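Local structure of rutinosidase (Aspergillus niger, 6I1A) at residues A[16-28]-A[329-341]. The protein hydrolyses glycosidic bonds as a secreted family 5 glycoside hydrolase, a rutinosidase also classed as an exo-1,3-beta-glucanase. Residues are numbered along the deposited sequence; the frame is centred on the assembly and turned at random. Where two conformers were deposited one is given.
With EDO (1,2-ethanediol), chain J; EDO (1,2-ethanediol), chain L; EDO (1,2-ethanediol), chain Q.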
ATOM      1  N   ASP A  16     -16.048  26.777  -8.433  1.00 17.54           N
ATOM      2  CA  ASP A  16     -14.618  26.732  -8.188  1.00 19.87           C
ATOM      3  C   ASP A  16     -14.385  25.538  -7.277  1.00 16.63           C
ATOM      4  O   ASP A  16     -14.777  25.581  -6.143  1.00 16.72           O
ATOM      5  CB  ASP A  16     -14.120  28.012  -7.531  1.00 20.64           C
ATOM      6  CG  ASP A  16     -12.641  28.036  -7.330  1.00 22.97           C
ATOM      7  OD1 ASP A  16     -11.971  27.027  -7.469  1.00 22.14           O
ATOM      8  OD2 ASP A  16     -12.126  29.144  -7.027  1.00 31.14           O
ATOM      9  N   TRP A  17     -13.845  24.453  -7.827  1.00 16.27           N
ATOM     10  CA  TRP A  17     -13.637  23.243  -7.000  1.00 14.44           C
ATOM     11  C   TRP A  17     -12.723  23.527  -5.810  1.00 15.84           C
ATOM     12  O   TRP A  17     -12.584  22.653  -4.938  1.00 15.10           O
ATOM     13  CB  TRP A  17     -13.103  22.099  -7.866  1.00 14.77           C
ATOM     14  CG  TRP A  17     -14.207  21.300  -8.485  1.00 13.35           C
ATOM     15  CD1 TRP A  17     -14.652  21.322  -9.780  1.00 13.54           C
ATOM     16  CD2 TRP A  17     -15.009  20.302  -7.826  1.00 12.84           C
ATOM     17  NE1 TRP A  17     -15.693  20.466  -9.959  1.00 13.65           N
ATOM     18  CE2 TRP A  17     -15.902  19.784  -8.782  1.00 13.23           C
ATOM     19  CE3 TRP A  17     -15.075  19.788  -6.507  1.00 13.52           C
ATOM     20  CZ2 TRP A  17     -16.873  18.826  -8.473  1.00 14.15           C
ATOM     21  CZ3 TRP A  17     -16.014  18.816  -6.209  1.00 14.19           C
ATOM     22  CH2 TRP A  17     -16.861  18.291  -7.203  1.00 13.59           C
ATOM     23  N   ARG A  18     -11.961  24.627  -5.785  1.00 15.03           N
ATOM     24  CA  ARG A  18     -11.121  24.946  -4.619  1.00 15.51           C
ATOM     25  C   ARG A  18     -11.977  25.348  -3.418  1.00 16.57           C
ATOM     26  O   ARG A  18     -11.462  25.252  -2.283  1.00 20.59           O
ATOM     27  CB  ARG A  18     -10.087  26.032  -4.972  1.00 17.32           C
ATOM     28  CG  ARG A  18      -8.995  25.533  -5.893  1.00 18.57           C
ATOM     29  CD  ARG A  18      -8.090  26.673  -6.406  1.00 21.91           C
ATOM     30  NE  ARG A  18      -7.179  26.227  -7.474  1.00 21.29           N
ATOM     31  CZ  ARG A  18      -6.171  25.450  -7.241  1.00 19.71           C
ATOM     32  NH1 ARG A  18      -5.861  25.091  -5.998  1.00 21.28           N
ATOM     33  NH2 ARG A  18      -5.382  25.049  -8.235  1.00 19.83           N
ATOM     34  N   THR A  19     -13.153  25.873  -3.645  1.00 16.25           N
ATOM     35  CA  THR A  19     -14.014  26.342  -2.529  1.00 19.50           C
ATOM     36  C   THR A  19     -15.260  25.474  -2.386  1.00 19.49           C
ATOM     37  O   THR A  19     -15.876  25.486  -1.293  1.00 23.25           O
ATOM     38  CB  THR A  19     -14.339  27.824  -2.712  1.00 20.44           C
ATOM     39  OG1 THR A  19     -15.082  28.059  -3.898  1.00 24.69           O
ATOM     40  CG2 THR A  19     -13.065  28.631  -2.727  1.00 24.94           C
ATOM     41  N   PHE A  20     -15.708  24.824  -3.443  1.00 17.74           N
ATOM     42  CA  PHE A  20     -16.964  24.031  -3.431  1.00 17.38           C
ATOM     43  C   PHE A  20     -16.762  22.811  -2.547  1.00 20.00           C
ATOM     44  O   PHE A  20     -15.755  22.105  -2.627  1.00 19.98           O
ATOM     45  CB  PHE A  20     -17.303  23.650  -4.864  1.00 19.43           C
ATOM     46  CG  PHE A  20     -18.532  22.794  -4.991  1.00 20.12           C
ATOM     47  CD1 PHE A  20     -19.784  23.357  -5.004  1.00 21.85           C
ATOM     48  CD2 PHE A  20     -18.422  21.415  -5.067  1.00 21.73           C
ATOM     49  CE1 PHE A  20     -20.934  22.571  -5.085  1.00 23.58           C
ATOM     50  CE2 PHE A  20     -19.560  20.633  -5.174  1.00 24.62           C
ATOM     51  CZ  PHE A  20     -20.811  21.207  -5.191  1.00 24.76           C
ATOM     52  N   LYS A  21     -17.770  22.500  -1.753  1.00 17.72           N
ATOM     53  CA  LYS A  21     -17.850  21.276  -0.935  1.00 19.10           C
ATOM     54  C   LYS A  21     -19.195  20.618  -1.210  1.00 18.65           C
ATOM     55  O   LYS A  21     -20.200  21.284  -1.382  1.00 20.54           O
ATOM     56  CB  LYS A  21     -17.729  21.584   0.531  1.00 23.40           C
ATOM     57  CG  LYS A  21     -16.355  22.149   0.902  1.00 28.33           C
ATOM     58  CD  LYS A  21     -15.478  21.210   1.648  1.00 27.86           C
ATOM     59  CE  LYS A  21     -14.500  21.923   2.563  1.00 31.61           C
ATOM     60  NZ  LYS A  21     -13.176  21.272   2.550  1.00 33.26           N
ATOM     61  N   GLY A  22     -19.190  19.302  -1.320  1.00 18.34           N
ATOM     62  CA  GLY A  22     -20.468  18.612  -1.447  1.00 17.65           C
ATOM     63  C   GLY A  22     -20.349  17.143  -1.184  1.00 17.39           C
ATOM     64  O   GLY A  22     -19.313  16.529  -1.423  1.00 15.30           O
ATOM     65  N   ASN A  23     -21.429  16.556  -0.640  1.00 17.53           N
ATOM     66  CA  ASN A  23     -21.561  15.093  -0.459  1.00 17.17           C
ATOM     67  C   ASN A  23     -22.525  14.617  -1.535  1.00 15.42           C
ATOM     68  O   ASN A  23     -23.639  15.155  -1.694  1.00 18.04           O
ATOM     69  CB  ASN A  23     -22.049  14.720   0.948  1.00 18.41           C
ATOM     70  CG  ASN A  23     -21.035  15.097   2.030  1.00 20.58           C
ATOM     71  OD1 ASN A  23     -19.871  15.299   1.749  1.00 20.48           O
ATOM     72  ND2 ASN A  23     -21.509  15.175   3.269  1.00 23.45           N
ATOM     73  N   GLY A  24     -22.078  13.625  -2.264  1.00 12.86           N
ATOM     74  CA  GLY A  24     -22.783  13.109  -3.425  1.00 13.28           C
ATOM     75  C   GLY A  24     -22.987  11.620  -3.414  1.00 12.37           C
ATOM     76  O   GLY A  24     -22.655  10.875  -2.473  1.00 12.34           O
ATOM     77  N   VAL A  25     -23.524  11.155  -4.520  1.00 12.29           N
ATOM     78  CA  VAL A  25     -23.648   9.732  -4.829  0.60 12.15           C
ATOM     79  C   VAL A  25     -23.342   9.478  -6.309  1.00 11.81           C
ATOM     80  O   VAL A  25     -23.637  10.334  -7.171  1.00 12.19           O
ATOM     81  CB  VAL A  25     -25.057   9.252  -4.401  0.60 14.01           C
ATOM     82  CG1 VAL A  25     -26.159   9.749  -5.312  0.60 13.72           C
ATOM     83  CG2 VAL A  25     -25.092   7.754  -4.256  0.60 12.75           C
ATOM     84  N   ASN A  26     -22.882   8.271  -6.570  1.00 10.80           N
ATOM     85  CA  ASN A  26     -22.824   7.740  -7.938  1.00 11.03           C
ATOM     86  C   ASN A  26     -24.160   7.161  -8.320  1.00 12.20           C
ATOM     87  O   ASN A  26     -24.839   6.543  -7.490  1.00 13.84           O
ATOM     88  CB  ASN A  26     -21.796   6.639  -8.077  1.00 11.58           C
ATOM     89  CG  ASN A  26     -20.384   7.197  -8.068  1.00 11.85           C
ATOM     90  OD1 ASN A  26     -19.883   7.542  -9.157  1.00 12.00           O
ATOM     91  ND2 ASN A  26     -19.774   7.368  -6.890  1.00 11.03           N
ATOM     92  N   LEU A  27     -24.555   7.385  -9.571  1.00 12.42           N
ATOM     93  CA  LEU A  27     -25.691   6.669 -10.179  1.00 11.20           C
ATOM     94  C   LEU A  27     -25.098   5.523 -10.994  1.00 12.91           C
ATOM     95  O   LEU A  27     -25.287   5.452 -12.244  1.00 13.47           O
ATOM     96  CB  LEU A  27     -26.570   7.632 -10.973  1.00 12.58           C
ATOM     97  CG  LEU A  27     -27.142   8.830 -10.267  1.00 13.19           C
ATOM     98  CD1 LEU A  27     -28.037   9.645 -11.179  1.00 13.99           C
ATOM     99  CD2 LEU A  27     -27.899   8.456  -8.992  1.00 14.75           C
ATOM    100  N   GLY A  28     -24.353   4.630 -10.366  1.00 12.62           N
ATOM    101  CA  GLY A  28     -23.733   3.514 -11.044  1.00 12.67           C
ATOM    102  C   GLY A  28     -24.702   2.408 -11.379  1.00 13.41           C
ATOM    103  O   GLY A  28     -25.793   2.329 -10.820  1.00 14.72           O
ATOM    104  N   SER A 329     -14.780  15.402   3.557  1.00 13.60           N
ATOM    105  CA  SER A 329     -15.148  16.825   3.384  0.50 14.30           C
ATOM    106  C   SER A 329     -14.213  17.763   4.173  1.00 14.85           C
ATOM    107  O   SER A 329     -14.317  18.999   3.927  1.00 17.94           O
ATOM    108  CB  SER A 329     -16.601  17.021   3.678  0.50 16.60           C
ATOM    109  OG  SER A 329     -16.848  16.684   5.009  0.50 17.39           O
ATOM    110  N   SER A 330     -13.403  17.230   5.035  1.00 14.60           N
ATOM    111  CA  SER A 330     -12.420  18.013   5.832  1.00 17.14           C
ATOM    112  C   SER A 330     -11.093  18.114   5.104  1.00 16.02           C
ATOM    113  O   SER A 330     -10.582  19.234   4.943  1.00 17.06           O
ATOM    114  CB  SER A 330     -12.258  17.495   7.192  1.00 19.65           C
ATOM    115  OG  SER A 330     -11.484  18.433   7.928  1.00 18.48           O
ATOM    116  N   PHE A 331     -10.602  17.004   4.588  1.00 13.73           N
ATOM    117  CA  PHE A 331      -9.266  16.967   3.956  1.00 13.21           C
ATOM    118  C   PHE A 331      -9.366  17.088   2.435  1.00 14.75           C
ATOM    119  O   PHE A 331      -8.260  17.182   1.787  1.00 17.85           O
ATOM    120  CB  PHE A 331      -8.530  15.704   4.339  1.00 15.38           C
ATOM    121  CG  PHE A 331      -8.251  15.661   5.817  1.00 14.62           C
ATOM    122  CD1 PHE A 331      -7.384  16.566   6.388  1.00 16.60           C
ATOM    123  CD2 PHE A 331      -8.840  14.703   6.609  1.00 16.67           C
ATOM    124  CE1 PHE A 331      -7.187  16.554   7.763  1.00 17.72           C
ATOM    125  CE2 PHE A 331      -8.615  14.690   7.972  1.00 16.20           C
ATOM    126  CZ  PHE A 331      -7.768  15.594   8.524  1.00 17.30           C
ATOM    127  N   SER A 332     -10.550  17.125   1.878  1.00 12.40           N
ATOM    128  CA  SER A 332     -10.735  17.300   0.432  1.00 12.57           C
ATOM    129  C   SER A 332     -12.060  18.023   0.226  1.00 13.12           C
ATOM    130  O   SER A 332     -12.622  18.613   1.192  1.00 13.74           O
ATOM    131  CB  SER A 332     -10.584  15.965  -0.273  1.00 13.04           C
ATOM    132  OG  SER A 332     -11.204  14.861   0.355  1.00 15.19           O
ATOM    133  N   GLN A 333     -12.636  18.011  -0.970  1.00 13.03           N
ATOM    134  CA  GLN A 333     -13.849  18.794  -1.237  1.00 13.13           C
ATOM    135  C   GLN A 333     -15.154  18.015  -1.068  1.00 14.30           C
ATOM    136  O   GLN A 333     -16.150  18.450  -1.557  1.00 19.73           O
ATOM    137  CB  GLN A 333     -13.789  19.418  -2.634  1.00 13.40           C
ATOM    138  CG  GLN A 333     -12.494  20.155  -2.941  1.00 15.40           C
ATOM    139  CD  GLN A 333     -12.184  21.230  -1.933  1.00 14.17           C
ATOM    140  OE1 GLN A 333     -13.057  22.088  -1.660  1.00 17.55           O
ATOM    141  NE2 GLN A 333     -10.999  21.205  -1.415  1.00 14.04           N
ATOM    142  N   GLY A 334     -15.095  16.845  -0.506  1.00 12.02           N
ATOM    143  CA  GLY A 334     -16.266  15.991  -0.365  1.00 12.08           C
ATOM    144  C   GLY A 334     -16.061  14.678  -1.077  1.00 11.35           C
ATOM    145  O   GLY A 334     -14.930  14.291  -1.376  1.00 11.76           O
ATOM    146  N   SER A 335     -17.151  13.996  -1.312  1.00 11.66           N
ATOM    147  CA  SER A 335     -17.101  12.627  -1.813  1.00 11.64           C
ATOM    148  C   SER A 335     -18.422  12.264  -2.482  1.00 12.11           C
ATOM    149  O   SER A 335     -19.448  12.887  -2.209  1.00 12.78           O
ATOM    150  CB  SER A 335     -16.745  11.650  -0.710  1.00 11.42           C
ATOM    151  OG  SER A 335     -17.747  11.696   0.326  1.00 12.48           O
ATOM    152  N   SER A 336     -18.371  11.183  -3.241  1.00 11.39           N
ATOM    153  CA  SER A 336     -19.593  10.575  -3.792  1.00 11.45           C
ATOM    154  C   SER A 336     -19.540   9.070  -3.612  1.00 12.96           C
ATOM    155  O   SER A 336     -18.622   8.393  -4.061  1.00 12.52           O
ATOM    156  CB  SER A 336     -19.907  10.947  -5.260  1.00 13.57           C
ATOM    157  OG  SER A 336     -18.813  10.845  -6.120  1.00 14.51           O
ATOM    158  N   TYR A 337     -20.535   8.529  -2.907  1.00 11.68           N
ATOM    159  CA  TYR A 337     -20.583   7.114  -2.514  1.00 11.63           C
ATOM    160  C   TYR A 337     -20.922   6.251  -3.707  1.00 11.27           C
ATOM    161  O   TYR A 337     -21.718   6.635  -4.579  1.00 11.61           O
ATOM    162  CB  TYR A 337     -21.664   6.947  -1.431  1.00 11.47           C
ATOM    163  CG  TYR A 337     -21.505   5.698  -0.617  1.00 11.01           C
ATOM    164  CD1 TYR A 337     -20.693   5.698   0.487  1.00 11.87           C
ATOM    165  CD2 TYR A 337     -22.126   4.517  -0.964  1.00 11.90           C
ATOM    166  CE1 TYR A 337     -20.526   4.565   1.249  1.00 12.18           C
ATOM    167  CE2 TYR A 337     -21.910   3.334  -0.236  1.00 11.53           C
ATOM    168  CZ  TYR A 337     -21.086   3.376   0.861  1.00 11.73           C
ATOM    169  OH  TYR A 337     -20.864   2.234   1.601  1.00 11.42           O
ATOM    170  N   TRP A 338     -20.353   5.054  -3.735  1.00 11.24           N
ATOM    171  CA  TRP A 338     -20.713   4.009  -4.717  1.00 10.18           C
ATOM    172  C   TRP A 338     -21.627   3.048  -3.968  1.00 12.27           C
ATOM    173  O   TRP A 338     -21.092   2.271  -3.175  1.00 12.98           O
ATOM    174  CB  TRP A 338     -19.502   3.276  -5.290  1.00 11.90           C
ATOM    175  CG  TRP A 338     -19.871   2.403  -6.451  1.00 11.54           C
ATOM    176  CD1 TRP A 338     -20.353   1.128  -6.470  1.00 11.58           C
ATOM    177  CD2 TRP A 338     -19.887   2.854  -7.826  1.00 12.35           C
ATOM    178  NE1 TRP A 338     -20.608   0.737  -7.761  1.00 13.29           N
ATOM    179  CE2 TRP A 338     -20.340   1.786  -8.604  1.00 12.04           C
ATOM    180  CE3 TRP A 338     -19.491   4.037  -8.478  1.00 12.25           C
ATOM    181  CZ2 TRP A 338     -20.426   1.835 -10.001  1.00 11.64           C
ATOM    182  CZ3 TRP A 338     -19.604   4.099  -9.843  1.00 12.63           C
ATOM    183  CH2 TRP A 338     -20.052   3.026 -10.590  1.00 11.91           C
ATOM    184  N   THR A 339     -22.933   3.027  -4.210  1.00 12.04           N
ATOM    185  CA  THR A 339     -23.696   3.724  -5.255  1.00 12.82           C
ATOM    186  C   THR A 339     -25.109   3.965  -4.762  1.00 13.75           C
ATOM    187  O   THR A 339     -25.511   3.463  -3.657  1.00 12.90           O
ATOM    188  CB  THR A 339     -23.618   2.891  -6.528  1.00 13.11           C
ATOM    189  OG1 THR A 339     -24.292   3.567  -7.600  1.00 13.65           O
ATOM    190  CG2 THR A 339     -24.205   1.500  -6.401  1.00 13.36           C
ATOM    191  N   ALA A 340     -25.927   4.711  -5.503  1.00 13.26           N
ATOM    192  CA  ALA A 340     -27.273   5.077  -5.051  1.00 13.86           C
ATOM    193  C   ALA A 340     -28.135   3.836  -4.810  1.00 14.46           C
ATOM    194  O   ALA A 340     -28.809   3.795  -3.727  1.00 15.80           O
ATOM    195  CB  ALA A 340     -27.921   5.946  -6.106  1.00 13.60           C
ATOM    196  N   LYS A 341     -28.152   2.906  -5.729  1.00 14.02           N
ATOM    197  CA  LYS A 341     -29.096   1.774  -5.715  1.00 16.12           C
ATOM    198  C   LYS A 341     -28.310   0.522  -6.019  1.00 16.45           C
ATOM    199  O   LYS A 341     -27.720   0.412  -7.074  1.00 16.39           O
ATOM    200  CB  LYS A 341     -30.169   2.062  -6.770  1.00 20.97           C
ATOM    201  CG  LYS A 341     -31.557   1.604  -6.438  1.00 33.60           C
ATOM    202  CD  LYS A 341     -32.513   2.490  -7.188  1.00 33.90           C
ATOM    203  CE  LYS A 341     -33.919   2.153  -6.882  1.00 36.83           C
ATOM    204  NZ  LYS A 341     -34.762   2.508  -8.025  1.00 33.44           N
TER
HETATM  205  C1  EDO J 408     -10.233  24.292  -9.859  1.00 18.22           C
HETATM  206  O1  EDO J 408      -8.917  23.921  -9.848  1.00 19.24           O
HETATM  207  C2  EDO J 408     -10.410  25.770 -10.182  1.00 21.25           C
HETATM  208  O2  EDO J 408      -9.857  26.651  -9.186  1.00 23.45           O
HETATM  209  C1  EDO L 410     -25.389  13.276   2.576  1.00 23.57           C
HETATM  210  O1  EDO L 410     -26.102  12.124   2.408  1.00 20.23           O
HETATM  211  C2  EDO L 410     -25.074  13.605   3.971  1.00 24.83           C
HETATM  212  O2  EDO L 410     -24.170  14.733   3.986  1.00 28.76           O
HETATM  213  C1  EDO Q 415     -11.564  15.933  10.416  0.70 25.25           C
HETATM  214  O1  EDO Q 415     -12.046  17.241  10.215  1.00 21.83           O
HETATM  215  C2  EDO Q 415     -12.493  14.851  10.059  0.70 28.32           C
HETATM  216  O2  EDO Q 415     -13.569  14.803  10.996  0.70 24.43           O
HETATM  217  O   HOH W   1     -11.910  21.865   5.055  1.00 25.62           O
HETATM  218  O   HOH W   2     -17.602  13.804   2.083  1.00 13.88           O
HETATM  219  O   HOH W   3     -19.601  15.953   5.357  1.00 36.04           O
HETATM  220  O   HOH W   4     -20.011  10.216  -0.314  1.00 12.22           O
HETATM  221  O   HOH W   5     -26.837   2.724  -8.337  1.00 15.24           O
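The Asn26 amide meets the CE3-CZ3 side of the Trp338 indole obliquely, the side chains crossing at about a right angle with their planes 47° apart and Asn26 CG 3.3 Å from Trp338 CE3. With CG beside the backbone N (chi1 -74°), the amide turns ND2 back to Tyr337 O at 3.1 Å, from well above that carbonyl plane. Tyr337 O also takes the nearly straight bond from Asn26 N (2.8 Å), so one carbonyl grips backbone and side chain, while Arg92 holds Asn26 OD1 and Gly302 O accepts from ND2. These residues lie near the C-terminal ends of paired parallel strands 22-26 and 334-337, the first and last of the TIM barrel, which closes here. A cis peptide precedes Thr339, whose OG1 accepts from Gly28 N at 3.0 Å; Ala340 CB meets Val25 CG2 and Leu27 CD2, both at 3.8 Å. At the opposite end, Lys21 bends at chi2 and chi4 so that NZ donates to both Ser329 O (2.9 Å) and Ser332 O (3.0 Å), where the weakly bonded end of helix 317-331 leads through Ser332 and Gln333 to the strand; a water links NZ to Ser330 O. Gln333 CB sits at the edge of the Trp17 ring, near its plane.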